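Side-chain contacts in purine nucleoside phosphorylase (Bacillus licheniformis, PDB 6DZD), which probably splits adenosine, inosine and methylthioadenosine with phosphate to release the free purine base, and probably also deaminates adenosine: residues 14-19 with 71-76; 199-204 with 226-231; 232-237 with 241-246. All blocks are in the same frame, centred on the assembly; numbering follows the deposited sequence.

Contact 1. Residues 14-19 with 71-76; sequences MLLIEE and DILKTD
Strand 14-17, in a mixed beta-sheet, meets the C-terminal end of helix 59-72 through Met14 and Leu16 on one side and Ile72 and Leu73 on the other. The helix finishes here in a Schellman motif: Lys74, with positive phi, is its C-prime residue, and Thr75 N reaches back to Ala70 O. A weak bond of 3.1 Å joins Lys74 N to Asp71 O. Leu73 has just left helical geometry, and its side chain extends to the strand.

Met14 does most of the touching. Its chain bends at chi2 (-75°) and again at chi3 (-72°), which folds the thioether back and carries the terminal methyl onto Leu73. That methyl, CE, lies 3.5 Å from Leu73 CD2 and 3.9 Å from Leu73 CD1, so it sits against the forked end of the leucine. Nearer the backbone, Met14 CG passes Ile72 CG2 at 4.0 Å, the two side chains running past each other in opposite directions. Two residues along the strand, on the same side of the sheet, Leu16 adds a lighter touch, its CD2 4.2 Å from Leu73 CD2. Phe273 of strand 270-276 touches Met14, Leu16 and Leu73 alike and so joins them into one apolar cluster. Thr75, just beyond, hydrogen-bonds through OG1 to Ala70 O and to Trp80 NE1.

A flexible, unbranched methionine suits a place where a strand must reach a helix end, while the branched leucine offers it a broad methyl surface. No hydrogen bond or charge pair crosses between the segments, so the contact between them rests on apolar packing alone, probably aided by exclusion of water around the buried Met14 and Leu73, with Ile72 at the exposed margin.

Contact 2. Residues 199-204 with 226-231; sequences DKIRNL and KEVNRQ
The type I beta turn from Ile201 to Leu204, following on from helix 195-201, lies beside helix 225-236, closest at Ile201 and Val228, whose CA atoms are 8.3 Å apart. Leu204 N bonds back to Ile201 O at 2.9 Å, closing the turn, which brings Leu204, pointing at the second helix, next to Ile201, whose outer atoms also reach it.

Val228 is the one residue of 226-231 to touch the other segment, and it uses its two methyls separately. Chi1 of -176° places CG1 opposite the backbone N, and this branch meets Leu204 CD1 at 3.5 Å, the side chains lying at a slant to one another. The other branch, CG2, approaches Ile201 CG2 more loosely, at 4.4 Å. A short beta-branched residue suits a helix face that must meet two neighbours at once, and the longer leucine can reach it from the turn.

In the fold, this contact joins two helices separated in sequence by the strands 213-215 and 220-223 of a small antiparallel sheet. Helix 152-157 packs beside both, Ala156 touching Ile201 and Thr155 touching Val228.

The charged groups lie off this seam. Elsewhere on helix 225-236, Arg230 NH1 forms a salt bridge with Glu227 OE2 at 3.2 Å, with the oxygen close to the guanidinium plane but the donor 38° out of the carboxylate plane. Asn229 ND2, buried, is satisfied by Leu225 O and Thr155 OG1.

Contact 3. Residues 232-237 with 241-246; sequences LLVHAG and GQIEVS
Chi1 of -55° and an extended chi2 of 170° make Ile243 reach outward from its strand, so that its terminal methyl CD1 meets the last turn of helix 225-236 at Leu233 and Val234. CD1 lies 3.6 Å from Leu233 CB, against the base of the leucine side chain, and 3.9 Å from Val234 CG2. The beta-branch methyl meets the same leucine further out: Ile243 CG2 and CD1 both approach Leu233 CD1, each at 4.0 Å. The leucine and isoleucine side chains cross at an angle.

Isoleucine suits this place twice over, because beta branching is at home in an extended strand and its longer arm reaches Leu233 CB and Val234 CG2 while the short one stays beside Leu233 CD1. Leu233 is buried and is also packed by Ala160 and Val164 of helix 159-169, whereas Val234 stands at the exposed border.

The helix stops in a Schellman motif. Gly237, with phi 120°, takes its positive-phi position, a backbone conformation readily open to glycine; Gly237 N bonds Val234 O at 3.1 Å, and a weak bond goes to Leu233 O. After a short connection the chain enters strand 243-245, an outermost strand of its mixed sheet, parallel to strand 179-182. Helix 225-236 joins and packs on both, in a beta-alpha-beta crossover with a long insertion holding helix 195-201 and a small antiparallel sheet.

How the contacts relate
Contacts 2 and 3 follow one another along helix 225-236, their centres 13 Å apart on the same side of the chain's centre. They are joined directly: Lys226 NZ probably hydrogen-bonds Ser246 O at 2.8 Å, Leu204 CD2 packs on Leu232 CD2 at 3.7 Å, and Arg230 CG lies 4.0 Å from Ile243 CG2. Contact 1 is on a different sheet from contact 3 and touches neither of the others; its centre is 31 Å from that of contact 2, across the chain's centre, and 24 Å from that of contact 3. All three lie away from the zinc bound by Cys189, Cys190, Cys249 and Cys252, although the Ile201 side chain in contact 2 is about 10 Å from a potassium ion.

Contact 1. Residues 14-19 with 71-76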
ATOM      1  N   MET A  14     -11.246  10.289  -1.778  1.00 35.40           N
ATOM      2  CA  MET A  14     -10.144   9.862  -2.636  1.00 33.33           C
ATOM      3  C   MET A  14      -8.918  10.753  -2.528  1.00 33.36           C
ATOM      4  O   MET A  14      -9.020  11.982  -2.558  1.00 35.37           O
ATOM      5  CB  MET A  14     -10.559   9.844  -4.105  1.00 33.53           C
ATOM      6  CG  MET A  14     -11.899   9.197  -4.400  1.00 34.21           C
ATOM      7  SD  MET A  14     -11.707   7.418  -4.281  1.00 31.97           S
ATOM      8  CE  MET A  14     -10.758   7.147  -5.779  1.00 30.70           C
ATOM      9  N   LEU A  15      -7.754  10.115  -2.459  1.00 31.48           N
ATOM     10  CA  LEU A  15      -6.474  10.766  -2.713  1.00 31.31           C
ATOM     11  C   LEU A  15      -5.904  10.185  -4.000  1.00 29.95           C
ATOM     12  O   LEU A  15      -5.739   8.967  -4.103  1.00 28.43           O
ATOM     13  CB  LEU A  15      -5.504  10.547  -1.553  1.00 30.76           C
ATOM     14  CG  LEU A  15      -5.748  11.405  -0.320  1.00 32.64           C
ATOM     15  CD1 LEU A  15      -5.097  10.769   0.888  1.00 32.19           C
ATOM     16  CD2 LEU A  15      -5.203  12.789  -0.577  1.00 34.27           C
ATOM     17  N   LEU A  16      -5.565  11.047  -4.959  1.00 30.91           N
ATOM     18  CA  LEU A  16      -5.175  10.610  -6.296  1.00 30.26           C
ATOM     19  C   LEU A  16      -3.763  11.046  -6.640  1.00 30.23           C
ATOM     20  O   LEU A  16      -3.417  12.219  -6.470  1.00 31.83           O
ATOM     21  CB  LEU A  16      -6.139  11.168  -7.350  1.00 32.05           C
ATOM     22  CG  LEU A  16      -7.546  10.570  -7.320  1.00 32.21           C
ATOM     23  CD1 LEU A  16      -8.467  11.269  -8.290  1.00 34.61           C
ATOM     24  CD2 LEU A  16      -7.486   9.047  -7.608  1.00 30.21           C
ATOM     25  N   ILE A  17      -2.969  10.115  -7.167  1.00 28.82           N
ATOM     26  CA  ILE A  17      -1.623  10.423  -7.647  1.00 29.00           C
ATOM     27  C   ILE A  17      -1.721  11.142  -8.995  1.00 30.69           C
ATOM     28  O   ILE A  17      -1.953  10.521 -10.038  1.00 30.57           O
ATOM     29  CB  ILE A  17      -0.765   9.158  -7.741  1.00 27.45           C
ATOM     30  CG1 ILE A  17      -0.558   8.606  -6.330  1.00 26.53           C
ATOM     31  CG2 ILE A  17       0.578   9.479  -8.359  1.00 27.99           C
ATOM     32  CD1 ILE A  17      -0.242   7.118  -6.241  1.00 25.45           C
ATOM     33  N   GLU A  18      -1.455  12.447  -8.983  1.00 32.66           N
ATOM     34  CA  GLU A  18      -1.775  13.284 -10.135  1.00 35.11           C
ATOM     35  C   GLU A  18      -0.874  12.978 -11.326  1.00 35.33           C
ATOM     36  O   GLU A  18      -1.364  12.683 -12.423  1.00 36.06           O
ATOM     37  CB  GLU A  18      -1.701  14.757  -9.753  1.00 37.75           C
ATOM     38  CG  GLU A  18      -2.554  15.615 -10.628  1.00 40.86           C
ATOM     39  CD  GLU A  18      -2.804  16.951 -10.007  1.00 43.74           C
ATOM     40  OE1 GLU A  18      -2.327  17.162  -8.873  1.00 43.09           O
ATOM     41  OE2 GLU A  18      -3.468  17.795 -10.648  1.00 47.07           O
ATOM     42  N   GLU A  19       0.453  13.030 -11.122  1.00 34.98           N
ATOM     43  CA  GLU A  19       1.404  12.994 -12.238  1.00 35.97           C
ATOM     44  C   GLU A  19       1.256  11.739 -13.092  1.00 34.81           C
ATOM     45  O   GLU A  19       1.584  11.763 -14.283  1.00 36.33           O
ATOM     46  CB  GLU A  19       2.840  13.096 -11.711  1.00 35.67           C
ATOM     47  N   ASP A  71     -17.133   3.395  -8.429  1.00 24.37           N
ATOM     48  CA  ASP A  71     -17.953   4.263  -9.266  1.00 26.47           C
ATOM     49  C   ASP A  71     -17.337   5.660  -9.419  1.00 26.41           C
ATOM     50  O   ASP A  71     -17.521   6.310 -10.447  1.00 28.24           O
ATOM     51  CB  ASP A  71     -19.376   4.312  -8.699  1.00 27.30           C
ATOM     52  CG  ASP A  71     -20.141   2.979  -8.864  1.00 28.17           C
ATOM     53  OD1 ASP A  71     -19.581   1.949  -9.329  1.00 28.05           O
ATOM     54  OD2 ASP A  71     -21.337   2.963  -8.513  1.00 29.15           O
ATOM     55  N   ILE A  72     -16.612   6.151  -8.416  1.00 24.59           N
ATOM     56  CA  ILE A  72     -15.953   7.442  -8.578  1.00 24.70           C
ATOM     57  C   ILE A  72     -14.892   7.358  -9.668  1.00 25.06           C
ATOM     58  O   ILE A  72     -14.781   8.249 -10.517  1.00 26.52           O
ATOM     59  CB  ILE A  72     -15.379   7.927  -7.234  1.00 23.26           C
ATOM     60  CG1 ILE A  72     -16.535   8.303  -6.285  1.00 24.13           C
ATOM     61  CG2 ILE A  72     -14.454   9.123  -7.467  1.00 23.07           C
ATOM     62  CD1 ILE A  72     -16.195   8.300  -4.810  1.00 24.18           C
ATOM     63  N   LEU A  73     -14.119   6.276  -9.682  1.00 23.92           N
ATOM     64  CA  LEU A  73     -13.122   6.018 -10.712  1.00 24.30           C
ATOM     65  C   LEU A  73     -13.739   5.563 -12.030  1.00 26.50           C
ATOM     66  O   LEU A  73     -13.000   5.193 -12.954  1.00 27.07           O
ATOM     67  CB  LEU A  73     -12.124   4.976 -10.203  1.00 22.45           C
ATOM     68  CG  LEU A  73     -11.392   5.354  -8.917  1.00 20.48           C
ATOM     69  CD1 LEU A  73     -10.782   4.123  -8.287  1.00 18.97           C
ATOM     70  CD2 LEU A  73     -10.309   6.363  -9.198  1.00 20.45           C
ATOM     71  N   LYS A  74     -15.067   5.574 -12.130  1.00 27.91           N
ATOM     72  CA  LYS A  74     -15.786   5.196 -13.347  1.00 30.40           C
ATOM     73  C   LYS A  74     -15.304   3.836 -13.837  1.00 30.31           C
ATOM     74  O   LYS A  74     -14.900   3.667 -14.989  1.00 31.78           O
ATOM     75  CB  LYS A  74     -15.651   6.273 -14.436  1.00 32.44           C
ATOM     76  N   THR A  75     -15.345   2.862 -12.924  1.00 28.71           N
ATOM     77  CA  THR A  75     -14.964   1.484 -13.204  1.00 28.59           C
ATOM     78  C   THR A  75     -16.013   0.552 -12.622  1.00 28.76           C
ATOM     79  O   THR A  75     -16.943   0.971 -11.927  1.00 28.72           O
ATOM     80  CB  THR A  75     -13.589   1.118 -12.617  1.00 26.30           C
ATOM     81  OG1 THR A  75     -13.625   1.204 -11.177  1.00 24.28           O
ATOM     82  CG2 THR A  75     -12.500   2.034 -13.163  1.00 26.19           C
ATOM     83  N   ASP A  76     -15.839  -0.731 -12.912  1.00 29.08           N
ATOM     84  CA  ASP A  76     -16.676  -1.785 -12.375  1.00 29.32           C
ATOM     85  C   ASP A  76     -15.897  -2.596 -11.351  1.00 27.11           C
ATOM     86  O   ASP A  76     -14.765  -3.017 -11.616  1.00 26.39           O
ATOM     87  CB  ASP A  76     -17.137  -2.701 -13.495  1.00 31.81           C
ATOM     88  CG  ASP A  76     -18.381  -3.476 -13.141  1.00 32.95           C
ATOM     89  OD1 ASP A  76     -18.525  -3.877 -11.962  1.00 31.39           O
ATOM     90  OD2 ASP A  76     -19.222  -3.669 -14.054  1.00 35.62           O
TER

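Contact 2. Residues 199-204 with 226-231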
ATOM      1  N   ASP A 199      16.047  -6.369  14.939  1.00 28.55           N
ATOM      2  CA  ASP A 199      17.004  -7.371  14.489  1.00 29.53           C
ATOM      3  C   ASP A 199      16.706  -7.806  13.058  1.00 29.64           C
ATOM      4  O   ASP A 199      17.625  -8.075  12.278  1.00 32.27           O
ATOM      5  CB  ASP A 199      17.023  -8.573  15.434  1.00 30.04           C
ATOM      6  CG  ASP A 199      17.760  -8.284  16.733  1.00 31.86           C
ATOM      7  OD1 ASP A 199      18.460  -7.250  16.826  1.00 33.22           O
ATOM      8  OD2 ASP A 199      17.635  -9.100  17.668  1.00 32.24           O
ATOM      9  N   LYS A 200      15.423  -7.917  12.707  1.00 29.07           N
ATOM     10  CA  LYS A 200      15.079  -8.356  11.363  1.00 28.06           C
ATOM     11  C   LYS A 200      15.280  -7.238  10.343  1.00 28.22           C
ATOM     12  O   LYS A 200      15.717  -7.493   9.214  1.00 30.08           O
ATOM     13  CB  LYS A 200      13.635  -8.856  11.348  1.00 25.82           C
ATOM     14  CG  LYS A 200      13.452 -10.332  11.686  1.00 26.44           C
ATOM     15  CD  LYS A 200      11.977 -10.692  11.851  1.00 24.24           C
ATOM     16  CE  LYS A 200      11.711 -12.104  11.382  1.00 25.58           C
ATOM     17  NZ  LYS A 200      12.623 -13.053  12.076  1.00 27.60           N
ATOM     18  N   ILE A 201      15.014  -5.992  10.733  1.00 28.13           N
ATOM     19  CA  ILE A 201      15.284  -4.849   9.865  1.00 28.55           C
ATOM     20  C   ILE A 201      16.785  -4.719   9.596  1.00 31.15           C
ATOM     21  O   ILE A 201      17.231  -4.628   8.440  1.00 32.32           O
ATOM     22  CB  ILE A 201      14.709  -3.568  10.495  1.00 27.24           C
ATOM     23  CG1 ILE A 201      13.175  -3.647  10.615  1.00 24.72           C
ATOM     24  CG2 ILE A 201      15.155  -2.350   9.719  1.00 27.97           C
ATOM     25  CD1 ILE A 201      12.406  -3.636   9.291  1.00 23.83           C
ATOM     26  N   ARG A 202      17.592  -4.706  10.660  1.00 30.94           N
ATOM     27  CA  ARG A 202      19.019  -4.492  10.477  1.00 34.17           C
ATOM     28  C   ARG A 202      19.689  -5.629   9.704  1.00 37.09           C
ATOM     29  O   ARG A 202      20.878  -5.518   9.373  1.00 40.28           O
ATOM     30  CB  ARG A 202      19.671  -4.255  11.842  1.00 34.68           C
ATOM     31  CG  ARG A 202      20.369  -5.432  12.442  1.00 36.71           C
ATOM     32  CD  ARG A 202      21.176  -5.010  13.653  1.00 37.85           C
ATOM     33  NE  ARG A 202      20.380  -4.894  14.880  1.00 35.97           N
ATOM     34  CZ  ARG A 202      20.359  -3.811  15.659  1.00 36.23           C
ATOM     35  NH1 ARG A 202      21.089  -2.745  15.334  1.00 36.57           N
ATOM     36  NH2 ARG A 202      19.620  -3.795  16.765  1.00 36.23           N
ATOM     37  N   ASN A 203      18.960  -6.708   9.402  1.00 36.38           N
ATOM     38  CA  ASN A 203      19.461  -7.805   8.585  1.00 39.23           C
ATOM     39  C   ASN A 203      19.095  -7.666   7.121  1.00 39.71           C
ATOM     40  O   ASN A 203      19.332  -8.595   6.341  1.00 42.04           O
ATOM     41  CB  ASN A 203      18.951  -9.142   9.111  1.00 38.72           C
ATOM     42  CG  ASN A 203      20.004  -9.879   9.922  1.00 41.28           C
ATOM     43  OD1 ASN A 203      21.214  -9.573   9.843  1.00 44.17           O
ATOM     44  ND2 ASN A 203      19.557 -10.859  10.711  1.00 40.49           N
ATOM     45  N   LEU A 204      18.529  -6.525   6.733  1.00 37.83           N
ATOM     46  CA  LEU A 204      18.259  -6.268   5.332  1.00 38.59           C
ATOM     47  C   LEU A 204      19.574  -6.042   4.593  1.00 42.48           C
ATOM     48  O   LEU A 204      20.561  -5.598   5.192  1.00 43.89           O
ATOM     49  CB  LEU A 204      17.351  -5.044   5.176  1.00 35.79           C
ATOM     50  CG  LEU A 204      15.845  -5.317   5.287  1.00 32.66           C
ATOM     51  CD1 LEU A 204      15.076  -4.117   5.780  1.00 29.78           C
ATOM     52  CD2 LEU A 204      15.276  -5.793   3.951  1.00 33.50           C
ATOM     53  N   LYS A 226       8.699   3.878   6.111  1.00 20.14           N
ATOM     54  CA  LYS A 226       8.762   4.423   4.758  1.00 19.57           C
ATOM     55  C   LYS A 226      10.205   4.550   4.285  1.00 20.05           C
ATOM     56  O   LYS A 226      10.498   4.377   3.099  1.00 19.60           O
ATOM     57  CB  LYS A 226       8.090   5.796   4.711  1.00 19.82           C
ATOM     58  CG  LYS A 226       6.604   5.859   5.025  1.00 19.87           C
ATOM     59  CD  LYS A 226       6.138   7.307   4.933  1.00 20.20           C
ATOM     60  CE  LYS A 226       4.807   7.514   5.595  1.00 20.82           C
ATOM     61  NZ  LYS A 226       4.524   8.964   5.810  1.00 21.44           N
ATOM     62  N   GLU A 227      11.114   4.879   5.200  1.00 21.43           N
ATOM     63  CA  GLU A 227      12.487   5.156   4.799  1.00 21.85           C
ATOM     64  C   GLU A 227      13.236   3.876   4.469  1.00 21.52           C
ATOM     65  O   GLU A 227      14.054   3.852   3.546  1.00 21.67           O
ATOM     66  CB  GLU A 227      13.199   5.950   5.897  1.00 23.31           C
ATOM     67  CG  GLU A 227      14.626   6.354   5.573  1.00 25.06           C
ATOM     68  CD  GLU A 227      14.749   7.280   4.358  1.00 25.39           C
ATOM     69  OE1 GLU A 227      13.715   7.792   3.842  1.00 24.40           O
ATOM     70  OE2 GLU A 227      15.911   7.492   3.931  1.00 26.88           O
ATOM     71  N   VAL A 228      12.987   2.810   5.227  1.00 22.32           N
ATOM     72  CA  VAL A 228      13.597   1.535   4.894  1.00 21.87           C
ATOM     73  C   VAL A 228      13.127   1.084   3.527  1.00 20.79           C
ATOM     74  O   VAL A 228      13.906   0.552   2.730  1.00 20.75           O
ATOM     75  CB  VAL A 228      13.275   0.484   5.965  1.00 21.84           C
ATOM     76  CG1 VAL A 228      14.007  -0.806   5.655  1.00 21.61           C
ATOM     77  CG2 VAL A 228      13.622   1.005   7.342  1.00 23.15           C
ATOM     78  N   ASN A 229      11.842   1.270   3.239  1.00 21.27           N
ATOM     79  CA  ASN A 229      11.352   0.905   1.920  1.00 20.40           C
ATOM     80  C   ASN A 229      11.947   1.804   0.840  1.00 20.82           C
ATOM     81  O   ASN A 229      12.370   1.314  -0.214  1.00 20.67           O
ATOM     82  CB  ASN A 229       9.830   0.929   1.905  1.00 19.78           C
ATOM     83  CG  ASN A 229       9.241  -0.301   2.545  1.00 19.20           C
ATOM     84  OD1 ASN A 229       9.146  -1.355   1.919  1.00 18.54           O
ATOM     85  ND2 ASN A 229       8.865  -0.188   3.806  1.00 19.79           N
ATOM     86  N   ARG A 230      12.020   3.113   1.084  1.00 21.12           N
ATOM     87  CA  ARG A 230      12.687   3.967   0.110  1.00 21.59           C
ATOM     88  C   ARG A 230      14.121   3.509  -0.114  1.00 21.83           C
ATOM     89  O   ARG A 230      14.599   3.472  -1.253  1.00 21.94           O
ATOM     90  CB  ARG A 230      12.652   5.421   0.550  1.00 22.32           C
ATOM     91  CG  ARG A 230      13.152   6.360  -0.515  1.00 22.77           C
ATOM     92  CD  ARG A 230      13.681   7.660   0.102  1.00 23.69           C
ATOM     93  NE  ARG A 230      14.915   7.451   0.851  1.00 24.55           N
ATOM     94  CZ  ARG A 230      16.107   7.325   0.273  1.00 25.85           C
ATOM     95  NH1 ARG A 230      17.195   7.132   1.005  1.00 27.26           N
ATOM     96  NH2 ARG A 230      16.205   7.386  -1.049  1.00 25.92           N
ATOM     97  N   GLN A 231      14.809   3.124   0.958  1.00 23.45           N
ATOM     98  CA  GLN A 231      16.166   2.620   0.812  1.00 23.91           C
ATOM     99  C   GLN A 231      16.179   1.345  -0.010  1.00 23.14           C
ATOM    100  O   GLN A 231      17.075   1.141  -0.835  1.00 23.67           O
ATOM    101  CB  GLN A 231      16.797   2.393   2.185  1.00 24.56           C
ATOM    102  CG  GLN A 231      17.253   3.663   2.877  1.00 26.02           C
ATOM    103  CD  GLN A 231      18.115   3.402   4.100  1.00 27.63           C
ATOM    104  OE1 GLN A 231      18.953   2.500   4.107  1.00 28.34           O
ATOM    105  NE2 GLN A 231      17.932   4.215   5.134  1.00 28.50           N
TER

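Contact 3. Residues 232-237 with 241-246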
ATOM      1  N   LEU A 232      15.164   0.497   0.162  1.00 24.19           N
ATOM      2  CA  LEU A 232      15.141  -0.764  -0.560  1.00 23.45           C
ATOM      3  C   LEU A 232      14.876  -0.572  -2.048  1.00 23.36           C
ATOM      4  O   LEU A 232      15.410  -1.332  -2.865  1.00 23.28           O
ATOM      5  CB  LEU A 232      14.090  -1.674   0.047  1.00 22.54           C
ATOM      6  CG  LEU A 232      14.535  -2.273   1.375  1.00 22.80           C
ATOM      7  CD1 LEU A 232      13.304  -2.727   2.156  1.00 22.25           C
ATOM      8  CD2 LEU A 232      15.527  -3.412   1.141  1.00 23.18           C
ATOM      9  N   LEU A 233      14.094   0.455  -2.417  1.00 22.51           N
ATOM     10  CA  LEU A 233      13.887   0.782  -3.828  1.00 22.65           C
ATOM     11  C   LEU A 233      15.174   1.286  -4.472  1.00 23.61           C
ATOM     12  O   LEU A 233      15.543   0.840  -5.566  1.00 23.73           O
ATOM     13  CB  LEU A 233      12.778   1.824  -3.968  1.00 22.81           C
ATOM     14  CG  LEU A 233      11.386   1.413  -3.477  1.00 21.98           C
ATOM     15  CD1 LEU A 233      10.391   2.584  -3.492  1.00 22.15           C
ATOM     16  CD2 LEU A 233      10.858   0.258  -4.296  1.00 21.04           C
ATOM     17  N   VAL A 234      15.882   2.202  -3.799  1.00 21.61           N
ATOM     18  CA  VAL A 234      17.131   2.727  -4.343  1.00 23.61           C
ATOM     19  C   VAL A 234      18.149   1.604  -4.481  1.00 24.38           C
ATOM     20  O   VAL A 234      18.877   1.509  -5.481  1.00 25.61           O
ATOM     21  CB  VAL A 234      17.672   3.862  -3.454  1.00 24.94           C
ATOM     22  CG1 VAL A 234      19.009   4.370  -3.992  1.00 27.32           C
ATOM     23  CG2 VAL A 234      16.659   4.997  -3.331  1.00 24.43           C
ATOM     24  N   HIS A 235      18.218   0.741  -3.464  1.00 24.08           N
ATOM     25  CA  HIS A 235      19.045  -0.451  -3.540  1.00 24.80           C
ATOM     26  C   HIS A 235      18.637  -1.298  -4.733  1.00 24.20           C
ATOM     27  O   HIS A 235      19.492  -1.813  -5.461  1.00 25.46           O
ATOM     28  CB  HIS A 235      18.905  -1.229  -2.236  1.00 24.31           C
ATOM     29  CG  HIS A 235      19.691  -2.499  -2.181  1.00 25.20           C
ATOM     30  ND1 HIS A 235      21.049  -2.525  -1.940  1.00 27.24           N
ATOM     31  CD2 HIS A 235      19.300  -3.790  -2.288  1.00 24.58           C
ATOM     32  CE1 HIS A 235      21.464  -3.777  -1.925  1.00 27.79           C
ATOM     33  NE2 HIS A 235      20.422  -4.564  -2.126  1.00 26.22           N
ATOM     34  N   ALA A 236      17.335  -1.409  -4.985  1.00 22.66           N
ATOM     35  CA  ALA A 236      16.883  -2.263  -6.067  1.00 22.26           C
ATOM     36  C   ALA A 236      17.198  -1.691  -7.441  1.00 23.30           C
ATOM     37  O   ALA A 236      17.102  -2.420  -8.433  1.00 23.55           O
ATOM     38  CB  ALA A 236      15.392  -2.520  -5.936  1.00 20.45           C
ATOM     39  N   GLY A 237      17.541  -0.412  -7.538  1.00 23.77           N
ATOM     40  CA  GLY A 237      17.881   0.175  -8.819  1.00 25.13           C
ATOM     41  C   GLY A 237      16.987   1.318  -9.219  1.00 24.74           C
ATOM     42  O   GLY A 237      17.161   1.880 -10.308  1.00 26.02           O
ATOM     43  N   GLY A 241      15.482  10.101  -7.416  1.00 29.88           N
ATOM     44  CA  GLY A 241      14.674  11.175  -7.960  1.00 30.67           C
ATOM     45  C   GLY A 241      13.300  10.725  -8.412  1.00 28.70           C
ATOM     46  O   GLY A 241      12.363  11.528  -8.443  1.00 28.83           O
ATOM     47  N   GLN A 242      13.154   9.444  -8.761  1.00 27.08           N
ATOM     48  CA  GLN A 242      11.891   8.895  -9.232  1.00 25.42           C
ATOM     49  C   GLN A 242      11.085   8.235  -8.116  1.00 23.14           C
ATOM     50  O   GLN A 242      10.209   7.408  -8.401  1.00 21.66           O
ATOM     51  CB  GLN A 242      12.137   7.899 -10.359  1.00 25.39           C
ATOM     52  CG  GLN A 242      12.092   8.514 -11.740  1.00 27.25           C
ATOM     53  CD  GLN A 242      12.990   7.791 -12.723  1.00 28.30           C
ATOM     54  OE1 GLN A 242      13.768   8.424 -13.446  1.00 30.62           O
ATOM     55  NE2 GLN A 242      12.884   6.465 -12.765  1.00 26.83           N
ATOM     56  N   ILE A 243      11.385   8.548  -6.856  1.00 23.59           N
ATOM     57  CA  ILE A 243      10.621   8.058  -5.711  1.00 22.17           C
ATOM     58  C   ILE A 243      10.057   9.254  -4.942  1.00 22.42           C
ATOM     59  O   ILE A 243      10.794  10.187  -4.591  1.00 24.05           O
ATOM     60  CB  ILE A 243      11.475   7.156  -4.797  1.00 22.53           C
ATOM     61  CG1 ILE A 243      12.090   6.020  -5.603  1.00 22.54           C
ATOM     62  CG2 ILE A 243      10.643   6.591  -3.646  1.00 21.98           C
ATOM     63  CD1 ILE A 243      13.117   5.253  -4.825  1.00 22.97           C
ATOM     64  N   GLU A 244       8.754   9.229  -4.682  1.00 23.85           N
ATOM     65  CA  GLU A 244       8.107  10.276  -3.903  1.00 24.22           C
ATOM     66  C   GLU A 244       7.449   9.650  -2.682  1.00 23.57           C
ATOM     67  O   GLU A 244       6.638   8.725  -2.809  1.00 22.76           O
ATOM     68  CB  GLU A 244       7.090  11.051  -4.753  1.00 24.64           C
ATOM     69  CG  GLU A 244       7.648  11.665  -6.049  1.00 26.36           C
ATOM     70  CD  GLU A 244       8.340  12.989  -5.829  1.00 28.75           C
ATOM     71  OE1 GLU A 244       8.793  13.248  -4.680  1.00 29.06           O
ATOM     72  OE2 GLU A 244       8.411  13.789  -6.805  1.00 30.58           O
ATOM     73  N   VAL A 245       7.797  10.160  -1.506  1.00 20.34           N
ATOM     74  CA  VAL A 245       7.312   9.651  -0.229  1.00 19.86           C
ATOM     75  C   VAL A 245       6.316  10.645   0.353  1.00 20.17           C
ATOM     76  O   VAL A 245       6.671  11.790   0.638  1.00 21.65           O
ATOM     77  CB  VAL A 245       8.473   9.415   0.738  1.00 20.72           C
ATOM     78  CG1 VAL A 245       7.955   8.898   2.048  1.00 20.55           C
ATOM     79  CG2 VAL A 245       9.485   8.461   0.092  1.00 20.61           C
ATOM     80  N   SER A 246       5.080  10.196   0.550  1.00 20.22           N
ATOM     81  CA  SER A 246       4.071  11.001   1.219  1.00 20.61           C
ATOM     82  C   SER A 246       4.465  11.231   2.673  1.00 21.68           C
ATOM     83  O   SER A 246       4.902  10.307   3.361  1.00 21.58           O
ATOM     84  CB  SER A 246       2.718  10.297   1.143  1.00 19.46           C
ATOM     85  OG  SER A 246       1.759  10.909   1.984  1.00 20.00           O
TER